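Local coordinates for protein hydroxyethylthiazole kinase (Pyrococcus horikoshii, PDB 3HPD) that probably phosphorylates the hydroxyl group of 4-methyl-5-beta-hydroxyethylthiazole with ATP and magnesium, a step in the making of thiamine diphosphate, at residues P88-P93 and V114-G119; D92-G97 and T193-A198; P16-I21 and A59-I64; S74-T79 and L107-R112. All blocks are in the same frame, centred on the assembly; numbering follows the deposited sequence.

Contact 1: residues P88-P93 and V114-G119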
loop_
_atom_site.group_PDB
_atom_site.type_symbol
_atom_site.label_atom_id
_atom_site.label_comp_id
_atom_site.label_asym_id
_atom_site.label_seq_id
_atom_site.Cartn_x
_atom_site.Cartn_y
_atom_site.Cartn_z
ATOM N N PRO A 88 7.296 0.727 25.183
ATOM C CA PRO A 88 6.532 1.953 24.937
ATOM C C PRO A 88 5.496 1.827 23.825
ATOM O O PRO A 88 5.737 1.177 22.806
ATOM C CB PRO A 88 7.620 2.981 24.625
ATOM C CG PRO A 88 8.700 2.155 24.010
ATOM C CD PRO A 88 8.726 0.934 24.902
ATOM N N ILE A 89 4.340 2.449 24.039
ATOM C CA ILE A 89 3.243 2.411 23.078
ATOM C C ILE A 89 2.897 3.794 22.535
ATOM O O ILE A 89 2.768 4.752 23.297
ATOM C CB ILE A 89 1.967 1.837 23.728
ATOM C CG1 ILE A 89 2.245 0.438 24.277
ATOM C CG2 ILE A 89 0.827 1.801 22.709
ATOM C CD1 ILE A 89 1.176 -0.065 25.210
ATOM N N VAL A 90 2.749 3.886 21.215
ATOM C CA VAL A 90 2.367 5.132 20.556
ATOM C C VAL A 90 0.998 4.891 19.927
ATOM O O VAL A 90 0.819 3.934 19.171
ATOM C CB VAL A 90 3.343 5.523 19.422
ATOM C CG1 VAL A 90 2.861 6.807 18.750
ATOM C CG2 VAL A 90 4.750 5.708 19.975
ATOM N N LEU A 91 0.031 5.744 20.243
ATOM C CA LEU A 91 -1.306 5.599 19.681
ATOM C C LEU A 91 -1.675 6.769 18.782
ATOM O O LEU A 91 -1.556 7.922 19.179
ATOM C CB LEU A 91 -2.356 5.496 20.797
ATOM C CG LEU A 91 -3.815 5.583 20.331
ATOM C CD1 LEU A 91 -4.167 4.352 19.488
ATOM C CD2 LEU A 91 -4.739 5.683 21.539
ATOM N N ASP A 92 -2.112 6.463 17.565
ATOM C CA ASP A 92 -2.555 7.495 16.638
ATOM C C ASP A 92 -4.037 7.189 16.447
ATOM O O ASP A 92 -4.397 6.265 15.712
ATOM C CB ASP A 92 -1.829 7.394 15.297
ATOM C CG ASP A 92 -2.079 8.604 14.421
ATOM O OD1 ASP A 92 -3.198 9.160 14.494
ATOM O OD2 ASP A 92 -1.171 8.994 13.658
ATOM N N PRO A 93 -4.913 7.961 17.111
ATOM C CA PRO A 93 -6.373 7.820 17.072
ATOM C C PRO A 93 -7.012 8.351 15.798
ATOM O O PRO A 93 -7.924 9.180 15.857
ATOM C CB PRO A 93 -6.808 8.612 18.297
ATOM C CG PRO A 93 -5.879 9.793 18.230
ATOM C CD PRO A 93 -4.529 9.149 17.900
ATOM N N VAL A 114 -0.953 4.336 27.435
ATOM C CA VAL A 114 -0.026 4.462 26.317
ATOM C C VAL A 114 1.056 5.447 26.749
ATOM O O VAL A 114 0.900 6.147 27.749
ATOM C CB VAL A 114 -0.718 4.994 25.033
ATOM C CG1 VAL A 114 -1.911 4.119 24.680
ATOM C CG2 VAL A 114 -1.142 6.442 25.222
ATOM N N ASP A 115 2.148 5.500 25.998
ATOM C CA ASP A 115 3.249 6.391 26.328
ATOM C C ASP A 115 3.211 7.685 25.536
ATOM O O ASP A 115 3.731 8.706 25.977
ATOM C CB ASP A 115 4.566 5.656 26.112
ATOM C CG ASP A 115 4.720 4.484 27.059
ATOM O OD1 ASP A 115 5.094 4.721 28.227
ATOM O OD2 ASP A 115 4.438 3.336 26.648
ATOM N N VAL A 116 2.588 7.634 24.363
ATOM C CA VAL A 116 2.445 8.805 23.507
ATOM C C VAL A 116 1.110 8.737 22.781
ATOM O O VAL A 116 0.748 7.694 22.233
ATOM C CB VAL A 116 3.564 8.894 22.433
ATOM C CG1 VAL A 116 3.275 10.048 21.468
ATOM C CG2 VAL A 116 4.916 9.108 23.093
ATOM N N LEU A 117 0.371 9.841 22.810
ATOM C CA LEU A 117 -0.912 9.951 22.106
ATOM C C LEU A 117 -0.654 11.082 21.120
ATOM O O LEU A 117 -0.297 12.185 21.505
ATOM C CB LEU A 117 -2.046 10.338 23.066
ATOM C CG LEU A 117 -3.392 10.669 22.396
ATOM C CD1 LEU A 117 -3.933 9.452 21.666
ATOM C CD2 LEU A 117 -4.392 11.130 23.449
ATOM N N LYS A 118 -0.834 10.791 19.839
ATOM C CA LYS A 118 -0.594 11.782 18.802
ATOM C C LYS A 118 -1.717 11.937 17.797
ATOM O O LYS A 118 -2.042 11.008 17.099
ATOM C CB LYS A 118 0.639 11.442 17.979
ATOM C CG LYS A 118 0.868 12.555 16.983
ATOM C CD LYS A 118 1.448 12.179 15.604
ATOM C CE LYS A 118 0.523 11.251 14.726
ATOM N NZ LYS A 118 -0.921 11.684 14.498
ATOM N N GLY A 119 -2.289 13.123 17.686
ATOM C CA GLY A 119 -3.358 13.340 16.736
ATOM C C GLY A 119 -3.574 14.797 16.422
ATOM O O GLY A 119 -2.875 15.644 16.976
#

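Contact 2: residues D92-G97 and T193-A198. With PO4 (phosphate ion), chain B.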
loop_
_atom_site.group_PDB
_atom_site.type_symbol
_atom_site.label_atom_id
_atom_site.label_comp_id
_atom_site.label_asym_id
_atom_site.label_seq_id
_atom_site.Cartn_x
_atom_site.Cartn_y
_atom_site.Cartn_z
ATOM N N ASP A 92 -2.112 6.463 17.565
ATOM C CA ASP A 92 -2.555 7.495 16.638
ATOM C C ASP A 92 -4.037 7.189 16.447
ATOM O O ASP A 92 -4.397 6.265 15.712
ATOM C CB ASP A 92 -1.829 7.394 15.297
ATOM C CG ASP A 92 -2.079 8.604 14.421
ATOM O OD1 ASP A 92 -3.198 9.160 14.494
ATOM O OD2 ASP A 92 -1.171 8.994 13.658
ATOM N N PRO A 93 -4.913 7.961 17.111
ATOM C CA PRO A 93 -6.373 7.820 17.072
ATOM C C PRO A 93 -7.012 8.351 15.798
ATOM O O PRO A 93 -7.924 9.180 15.857
ATOM C CB PRO A 93 -6.808 8.612 18.297
ATOM C CG PRO A 93 -5.879 9.793 18.230
ATOM C CD PRO A 93 -4.529 9.149 17.900
ATOM N N VAL A 94 -6.543 7.866 14.653
ATOM C CA VAL A 94 -7.060 8.315 13.366
ATOM C C VAL A 94 -8.582 8.274 13.274
ATOM O O VAL A 94 -9.195 7.212 13.369
ATOM C CB VAL A 94 -6.480 7.473 12.206
ATOM C CG1 VAL A 94 -6.995 7.998 10.870
ATOM C CG2 VAL A 94 -4.957 7.519 12.242
ATOM N N GLY A 95 -9.190 9.439 13.096
ATOM C CA GLY A 95 -10.632 9.486 12.965
ATOM C C GLY A 95 -11.432 9.562 14.249
ATOM O O GLY A 95 -12.662 9.551 14.198
ATOM N N ALA A 96 -10.762 9.622 15.398
ATOM C CA ALA A 96 -11.487 9.735 16.658
ATOM C C ALA A 96 -12.332 11.000 16.524
ATOM O O ALA A 96 -11.861 12.012 16.008
ATOM C CB ALA A 96 -10.515 9.861 17.826
ATOM N N GLY A 97 -13.582 10.937 16.969
ATOM C CA GLY A 97 -14.458 12.090 16.853
ATOM C C GLY A 97 -15.318 12.001 15.604
ATOM O O GLY A 97 -16.390 12.607 15.533
ATOM N N THR A 193 0.352 11.255 6.568
ATOM C CA THR A 193 1.595 11.881 7.002
ATOM C C THR A 193 1.654 11.936 8.528
ATOM O O THR A 193 2.719 11.778 9.124
ATOM C CB THR A 193 1.758 13.291 6.403
ATOM O OG1 THR A 193 0.550 14.036 6.580
ATOM C CG2 THR A 193 2.086 13.192 4.913
ATOM N N GLY A 194 0.508 12.152 9.165
ATOM C CA GLY A 194 0.488 12.171 10.616
ATOM C C GLY A 194 0.805 10.768 11.107
ATOM O O GLY A 194 1.426 10.582 12.157
ATOM N N CYS A 195 0.381 9.774 10.332
ATOM C CA CYS A 195 0.621 8.379 10.679
ATOM C C CYS A 195 2.111 8.074 10.547
ATOM O O CYS A 195 2.650 7.245 11.280
ATOM C CB CYS A 195 -0.202 7.458 9.775
ATOM S SG CYS A 195 -2.003 7.709 9.928
ATOM N N MET A 196 2.773 8.743 9.607
ATOM C CA MET A 196 4.209 8.555 9.433
ATOM C C MET A 196 4.890 9.068 10.696
ATOM O O MET A 196 5.820 8.450 11.209
ATOM C CB MET A 196 4.727 9.347 8.231
ATOM C CG MET A 196 4.277 8.823 6.879
ATOM S SD MET A 196 4.919 9.874 5.553
ATOM C CE MET A 196 4.640 8.833 4.133
ATOM N N VAL A 197 4.418 10.207 11.194
ATOM C CA VAL A 197 4.988 10.795 12.402
ATOM C C VAL A 197 4.798 9.873 13.606
ATOM O O VAL A 197 5.690 9.745 14.441
ATOM C CB VAL A 197 4.362 12.176 12.706
ATOM C CG1 VAL A 197 4.864 12.695 14.043
ATOM C CG2 VAL A 197 4.724 13.157 11.604
ATOM N N ALA A 198 3.637 9.230 13.694
ATOM C CA ALA A 198 3.377 8.311 14.802
ATOM C C ALA A 198 4.348 7.138 14.730
ATOM O O ALA A 198 4.892 6.704 15.747
ATOM C CB ALA A 198 1.938 7.806 14.745
HETATM P P PO4 B . -2.759 14.703 9.987
HETATM O O1 PO4 B . -3.372 14.474 11.306
HETATM O O2 PO4 B . -2.217 13.285 9.415
HETATM O O3 PO4 B . -1.397 15.526 10.177
HETATM O O4 PO4 B . -3.561 15.352 8.918
#

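Contact 3: residues P16-I21 and A59-I64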
loop_
_atom_site.group_PDB
_atom_site.type_symbol
_atom_site.label_atom_id
_atom_site.label_comp_id
_atom_site.label_asym_id
_atom_site.label_seq_id
_atom_site.Cartn_x
_atom_site.Cartn_y
_atom_site.Cartn_z
ATOM N N PRO A 16 16.285 0.537 16.349
ATOM C CA PRO A 16 15.187 -0.128 17.056
ATOM C C PRO A 16 14.154 -0.798 16.143
ATOM O O PRO A 16 13.914 -0.348 15.021
ATOM C CB PRO A 16 14.576 1.005 17.876
ATOM C CG PRO A 16 14.772 2.191 16.977
ATOM C CD PRO A 16 16.192 2.002 16.490
ATOM N N LEU A 17 13.558 -1.881 16.636
ATOM C CA LEU A 17 12.526 -2.602 15.897
ATOM C C LEU A 17 11.198 -2.031 16.384
ATOM O O LEU A 17 10.886 -2.102 17.571
ATOM C CB LEU A 17 12.592 -4.107 16.194
ATOM C CG LEU A 17 11.492 -4.982 15.577
ATOM C CD1 LEU A 17 11.495 -4.831 14.060
ATOM C CD2 LEU A 17 11.710 -6.438 15.960
ATOM N N VAL A 18 10.423 -1.455 15.471
ATOM C CA VAL A 18 9.150 -0.853 15.840
ATOM C C VAL A 18 7.989 -1.668 15.297
ATOM O O VAL A 18 7.786 -1.756 14.086
ATOM C CB VAL A 18 9.061 0.602 15.313
ATOM C CG1 VAL A 18 7.750 1.243 15.756
ATOM C CG2 VAL A 18 10.250 1.407 15.823
ATOM N N HIS A 19 7.238 -2.273 16.211
ATOM C CA HIS A 19 6.092 -3.099 15.859
ATOM C C HIS A 19 4.869 -2.234 15.571
ATOM O O HIS A 19 4.421 -1.478 16.432
ATOM C CB HIS A 19 5.786 -4.059 17.012
ATOM C CG HIS A 19 4.582 -4.919 16.787
ATOM N ND1 HIS A 19 3.998 -5.656 17.794
ATOM C CD2 HIS A 19 3.850 -5.159 15.671
ATOM C CE1 HIS A 19 2.957 -6.312 17.310
ATOM N NE2 HIS A 19 2.846 -6.027 16.024
ATOM N N ASN A 20 4.329 -2.354 14.360
ATOM C CA ASN A 20 3.154 -1.582 13.967
ATOM C C ASN A 20 1.914 -2.445 13.768
ATOM O O ASN A 20 1.952 -3.451 13.056
ATOM C CB ASN A 20 3.404 -0.829 12.646
ATOM C CG ASN A 20 4.457 0.251 12.765
ATOM O OD1 ASN A 20 4.153 1.445 12.695
ATOM N ND2 ASN A 20 5.708 -0.159 12.938
ATOM N N ILE A 21 0.824 -2.054 14.422
ATOM C CA ILE A 21 -0.470 -2.708 14.255
ATOM C C ILE A 21 -1.149 -1.476 13.682
ATOM O O ILE A 21 -1.654 -0.624 14.411
ATOM C CB ILE A 21 -1.083 -3.115 15.597
ATOM C CG1 ILE A 21 -0.126 -4.070 16.318
ATOM C CG2 ILE A 21 -2.431 -3.790 15.363
ATOM C CD1 ILE A 21 -0.570 -4.469 17.708
ATOM N N ALA A 59 9.330 -1.070 20.597
ATOM C CA ALA A 59 8.235 -0.126 20.743
ATOM C C ALA A 59 7.058 -0.623 19.917
ATOM O O ALA A 59 7.236 -1.384 18.963
ATOM C CB ALA A 59 8.663 1.260 20.274
ATOM N N VAL A 60 5.856 -0.204 20.296
ATOM C CA VAL A 60 4.650 -0.608 19.588
ATOM C C VAL A 60 3.860 0.619 19.145
ATOM O O VAL A 60 3.599 1.516 19.942
ATOM C CB VAL A 60 3.740 -1.487 20.489
ATOM C CG1 VAL A 60 2.472 -1.873 19.740
ATOM C CG2 VAL A 60 4.496 -2.737 20.930
ATOM N N VAL A 61 3.494 0.655 17.869
ATOM C CA VAL A 61 2.713 1.759 17.318
ATOM C C VAL A 61 1.344 1.223 16.909
ATOM O O VAL A 61 1.249 0.279 16.123
ATOM C CB VAL A 61 3.410 2.381 16.079
ATOM C CG1 VAL A 61 2.506 3.430 15.426
ATOM C CG2 VAL A 61 4.730 3.019 16.497
ATOM N N ILE A 62 0.290 1.819 17.463
ATOM C CA ILE A 62 -1.079 1.416 17.162
ATOM C C ILE A 62 -1.763 2.537 16.383
ATOM O O ILE A 62 -1.775 3.688 16.813
ATOM C CB ILE A 62 -1.877 1.130 18.457
ATOM C CG1 ILE A 62 -1.244 -0.049 19.202
ATOM C CG2 ILE A 62 -3.336 0.817 18.113
ATOM C CD1 ILE A 62 -1.830 -0.302 20.582
ATOM N N ASN A 63 -2.323 2.187 15.232
ATOM C CA ASN A 63 -2.992 3.148 14.359
ATOM C C ASN A 63 -4.348 2.553 13.971
ATOM O O ASN A 63 -4.407 1.525 13.301
ATOM C CB ASN A 63 -2.121 3.372 13.116
ATOM C CG ASN A 63 -2.682 4.423 12.190
ATOM O OD1 ASN A 63 -3.865 4.405 11.861
ATOM N ND2 ASN A 63 -1.828 5.342 11.751
ATOM N N ILE A 64 -5.432 3.206 14.383
ATOM C CA ILE A 64 -6.788 2.710 14.122
ATOM C C ILE A 64 -7.447 3.183 12.825
ATOM O O ILE A 64 -8.662 3.053 12.671
ATOM C CB ILE A 64 -7.733 3.090 15.283
ATOM C CG1 ILE A 64 -7.908 4.613 15.337
ATOM C CG2 ILE A 64 -7.164 2.587 16.601
ATOM C CD1 ILE A 64 -8.892 5.087 16.403
#

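Contact 4: residues S74-T79 and L107-R112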
loop_
_atom_site.group_PDB
_atom_site.type_symbol
_atom_site.label_atom_id
_atom_site.label_comp_id
_atom_site.label_asym_id
_atom_site.label_seq_id
_atom_site.Cartn_x
_atom_site.Cartn_y
_atom_site.Cartn_z
ATOM N N SER A 74 -6.938 -7.231 18.504
ATOM C CA SER A 74 -5.482 -7.297 18.449
ATOM C C SER A 74 -4.832 -6.071 19.088
ATOM O O SER A 74 -3.850 -6.191 19.820
ATOM C CB SER A 74 -5.007 -7.429 16.996
ATOM O OG SER A 74 -5.334 -8.703 16.458
ATOM N N MET A 75 -5.378 -4.893 18.810
ATOM C CA MET A 75 -4.831 -3.654 19.354
ATOM C C MET A 75 -4.944 -3.550 20.871
ATOM O O MET A 75 -4.013 -3.097 21.542
ATOM C CB MET A 75 -5.517 -2.457 18.700
ATOM C CG MET A 75 -5.190 -2.323 17.224
ATOM S SD MET A 75 -6.229 -1.103 16.418
ATOM C CE MET A 75 -5.635 -1.239 14.722
ATOM N N VAL A 76 -6.083 -3.969 21.410
ATOM C CA VAL A 76 -6.286 -3.921 22.851
ATOM C C VAL A 76 -5.379 -4.939 23.536
ATOM O O VAL A 76 -4.778 -4.650 24.571
ATOM C CB VAL A 76 -7.763 -4.200 23.208
ATOM C CG1 VAL A 76 -7.918 -4.373 24.708
ATOM C CG2 VAL A 76 -8.634 -3.038 22.721
ATOM N N LYS A 77 -5.271 -6.125 22.947
ATOM C CA LYS A 77 -4.426 -7.176 23.501
ATOM C C LYS A 77 -2.965 -6.741 23.452
ATOM O O LYS A 77 -2.210 -6.959 24.398
ATOM C CB LYS A 77 -4.605 -8.474 22.711
ATOM C CG LYS A 77 -3.867 -9.670 23.296
ATOM C CD LYS A 77 -4.412 -10.047 24.670
ATOM C CE LYS A 77 -3.654 -11.229 25.263
ATOM N NZ LYS A 77 -4.146 -11.583 26.626
ATOM N N ALA A 78 -2.571 -6.125 22.339
ATOM C CA ALA A 78 -1.202 -5.651 22.173
ATOM C C ALA A 78 -0.865 -4.619 23.239
ATOM O O ALA A 78 0.234 -4.615 23.788
ATOM C CB ALA A 78 -1.025 -5.036 20.798
ATOM N N THR A 79 -1.816 -3.739 23.524
ATOM C CA THR A 79 -1.608 -2.702 24.525
ATOM C C THR A 79 -1.370 -3.337 25.892
ATOM O O THR A 79 -0.505 -2.902 26.646
ATOM C CB THR A 79 -2.825 -1.752 24.600
ATOM O OG1 THR A 79 -3.004 -1.111 23.329
ATOM C CG2 THR A 79 -2.610 -0.682 25.666
ATOM N N LEU A 107 -10.300 5.431 23.439
ATOM C CA LEU A 107 -10.399 5.600 24.887
ATOM C C LEU A 107 -10.119 4.296 25.627
ATOM O O LEU A 107 -9.568 4.304 26.728
ATOM C CB LEU A 107 -11.786 6.134 25.266
ATOM C CG LEU A 107 -12.081 7.555 24.774
ATOM C CD1 LEU A 107 -13.499 7.963 25.160
ATOM C CD2 LEU A 107 -11.061 8.518 25.368
ATOM N N GLU A 108 -10.491 3.179 25.011
ATOM C CA GLU A 108 -10.280 1.861 25.593
ATOM C C GLU A 108 -8.779 1.594 25.723
ATOM O O GLU A 108 -8.304 1.081 26.739
ATOM C CB GLU A 108 -10.929 0.804 24.700
ATOM C CG GLU A 108 -11.012 -0.579 25.303
ATOM C CD GLU A 108 -11.743 -1.553 24.395
ATOM O OE1 GLU A 108 -12.442 -1.088 23.467
ATOM O OE2 GLU A 108 -11.626 -2.777 24.616
ATOM N N ILE A 109 -8.035 1.948 24.682
ATOM C CA ILE A 109 -6.590 1.764 24.672
ATOM C C ILE A 109 -5.939 2.746 25.651
ATOM O O ILE A 109 -5.027 2.386 26.400
ATOM C CB ILE A 109 -6.036 1.980 23.245
ATOM C CG1 ILE A 109 -6.522 0.843 22.339
ATOM C CG2 ILE A 109 -4.508 2.063 23.265
ATOM C CD1 ILE A 109 -6.208 1.041 20.872
ATOM N N LEU A 110 -6.421 3.986 25.646
ATOM C CA LEU A 110 -5.892 5.009 26.540
ATOM C C LEU A 110 -6.137 4.653 28.006
ATOM O O LEU A 110 -5.332 4.986 28.878
ATOM C CB LEU A 110 -6.527 6.367 26.219
ATOM C CG LEU A 110 -5.994 7.057 24.962
ATOM C CD1 LEU A 110 -6.932 8.165 24.517
ATOM C CD2 LEU A 110 -4.602 7.602 25.250
ATOM N N SER A 111 -7.247 3.972 28.273
ATOM C CA SER A 111 -7.582 3.582 29.637
ATOM C C SER A 111 -6.552 2.591 30.163
ATOM O O SER A 111 -6.191 2.619 31.337
ATOM C CB SER A 111 -8.974 2.951 29.688
ATOM O OG SER A 111 -9.352 2.685 31.026
ATOM N N ARG A 112 -6.079 1.712 29.289
ATOM C CA ARG A 112 -5.079 0.736 29.684
ATOM C C ARG A 112 -3.720 1.416 29.813
ATOM O O ARG A 112 -2.886 1.002 30.618
ATOM C CB ARG A 112 -5.048 -0.409 28.676
ATOM C CG ARG A 112 -6.319 -1.247 28.747
ATOM C CD ARG A 112 -6.391 -2.298 27.664
ATOM N NE ARG A 112 -7.524 -3.201 27.858
ATOM C CZ ARG A 112 -8.802 -2.831 27.822
ATOM N NH1 ARG A 112 -9.133 -1.565 27.597
ATOM N NH2 ARG A 112 -9.755 -3.734 28.003
#

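Contact 1: residues P88-P93 and V114-G119
V90 and L91 pair in parallel with V116 and L117, the axes of their strands 4.8 Å apart and inclined by 22°. Helix 100-112 links the two strands, which makes this a beta-alpha-beta crossover in the central sheet of a ribokinase-like fold. At the start of the pairing I89 O is gripped twice, by D115 N on a lone pair in the carbonyl plane and by V116 N almost in line with the C=O bond. Beyond I89 the ladder continues with two nearly straight bonds, L91 N to V116 O and K118 N to L91 O. The carboxylate of D115 returns a bond: its CG stands anti to the carbonyl carbon (chi1 -65°), and OD2 accepts I89 N at 2.8 Å on its anti side. An alanine in place of D115 would probably leave the I89 N-H without this acceptor and P88 CA without the carboxylate oxygen beside it. V90 and V116 lie side by side on one face of the sheet. On the other, which meets helix 100-112, L91 and L117 run alongside each other, CD2 to CD1 at 3.9 Å. L117 CD1 also meets P93 CD at 3.8 Å, and V114 CG1 touches both I89 CG2 and L91 CB. The ATP-site residue predicted here, K118, bends its chain beyond CG and brings NZ to D92 OD2 in a 2.8 Å salt bridge.

Contact 2: residues D92-G97 and T193-A198
Apolar contact is made by V94 and C195, whose CG2 and SG meet at 3.8 Å. V94 CG2 stands anti to its own carbonyl carbon, as does C195 SG (chi1 -61°). N63 of strand 59-63 also touches both side chains. D92 also rests on the helix: its CB is 3.8 Å from A198 CB, and its OD2 lies 3.5 Å from the same methyl and equally near C195 CA. The carboxylate of D92 is not hydrogen-bonded to 193-198; its charge is met by K118 of the adjacent strand. The loop that carries these residues leaves strand 89-92 through an inverse gamma turn centred on P93, then makes a type II beta turn from P93 to A96 with G95 at a positive phi of 86°. Its partner is the start of helix 193-205, where the run G192-T193-G194-C195 probably corresponds to the glycine-rich anion-hole motif of the ribokinase superfamily. Consistent with that, a phosphate ion sits at this helix start, probably taken from the crystallisation liquor. G194 N donates a weak bond to phosphate O2, 3.0 Å long and bent to 126°, and the lack of a side chain on G194 lets the oxygen approach so closely. On the loop, G95 N is bonded to E123 and V94 O to R102.

Contact 3: residues P16-I21 and A59-I64
V18 and N20 meet V61 on one face of the sheet, while H19 and I21 point to the opposite face with V60 and I62. The strands are parallel, their axes inclined by 25°, and adjoin one another in the ribokinase-like sheet, with strand 40-43 on the far side of 17-21. V61 is the hub of the first face. Its CG2 meets V18 CG1 at 3.6 Å, the two side chains crossing obliquely, whereas N20 lies alongside it and points the same way, its OD1 3.6 Å from V61 CB. N20 CG stands anti to the carbonyl carbon (chi1 -66°), and ND2 gives a weak bond back to V18 O. Helix 193-205 covers this face through A199 and A203, and the side chain of N20 is close to M43, a predicted substrate-binding residue. On the other face the contacts are looser: V60 CG2 approaches the H19 ring obliquely, 4.3 Å from ND1, and I21 CD1 barely touches V60 CG1. L50 and I54 of helix 50-56 pack against this side. Between the faces runs a backbone ladder in which V61 N to H19 O, at 2.7 Å, is the shortest bond, with H19 N to A59 O and I21 N to V61 O both at 2.9 Å. At its end N63 N binds I21 O, while N63 OD1 is held by N23 and G65. H19 NE2 bonds to the carbonyl oxygen of A44, and ND1 is buried with no partner in the model, so the imidazole is probably neutral, with its proton on NE2.

Contact 4: residues S74-T79 and L107-R112
T79 and I109 form the close-packed inner part of this contact. Their side chains cross at about a right angle, and T79 OG1 lies 3.5 Å from I109 CG2. OG1 of T79 donates to M75 O at 2.9 Å, which T79 N reaches from the opposite face of the carbonyl plane. T79 CG2 meets R112 CB at 3.9 Å, and M75 CB lies against I109 CD1. An alanine in place of T79 would probably open a gap beside I109 CG2 and R112 CB and take the hydroxyl donor from M75 O. Helices 69-85 and 100-112 run nearly parallel, 9° apart, as neighbouring helices on one face of the sheet in the alpha/beta fold, and M75, T79 and I109 all reach I62. The outer side is more polar and partly open to solvent. V76 CG1 sits over one face of the R112 guanidinium, 3.3 Å above its plane and offset toward the rim, while V76 CG2 meets E108 OE2 at 3.6 Å. R112 NH1 donates to E108 O in the guanidinium plane. R112 NH2 and E108 OE2 are a long 4.0 Å apart, the oxygen well out of that plane; E108 OE2 pairs with R72 and R112 NE with E80.

How the contacts relate
Contacts 3 and 1 are successive pairings in one sheet: V60 O and V90 N lie 2.8 Å apart, a probable hydrogen bond. Contact 4 packs on one face of this sheet, with I109 CG2 3.6 Å from V114 CG1 of contact 1 and M75 CG 3.6 Å from I21 CG2 of contact 3. Contact 2 starts from the same strand as contact 1, sharing D92 and P93, and joins it to helix 193-205 across the other face. Predicted ATP-site residue K118 and substrate-site residue G192 lie here, while M43 is near N20 of contact 3; the side chain of K118 is about 5 Å from the phosphate ion. Contact 4 lies about 16 Å from contact 2, centre to centre.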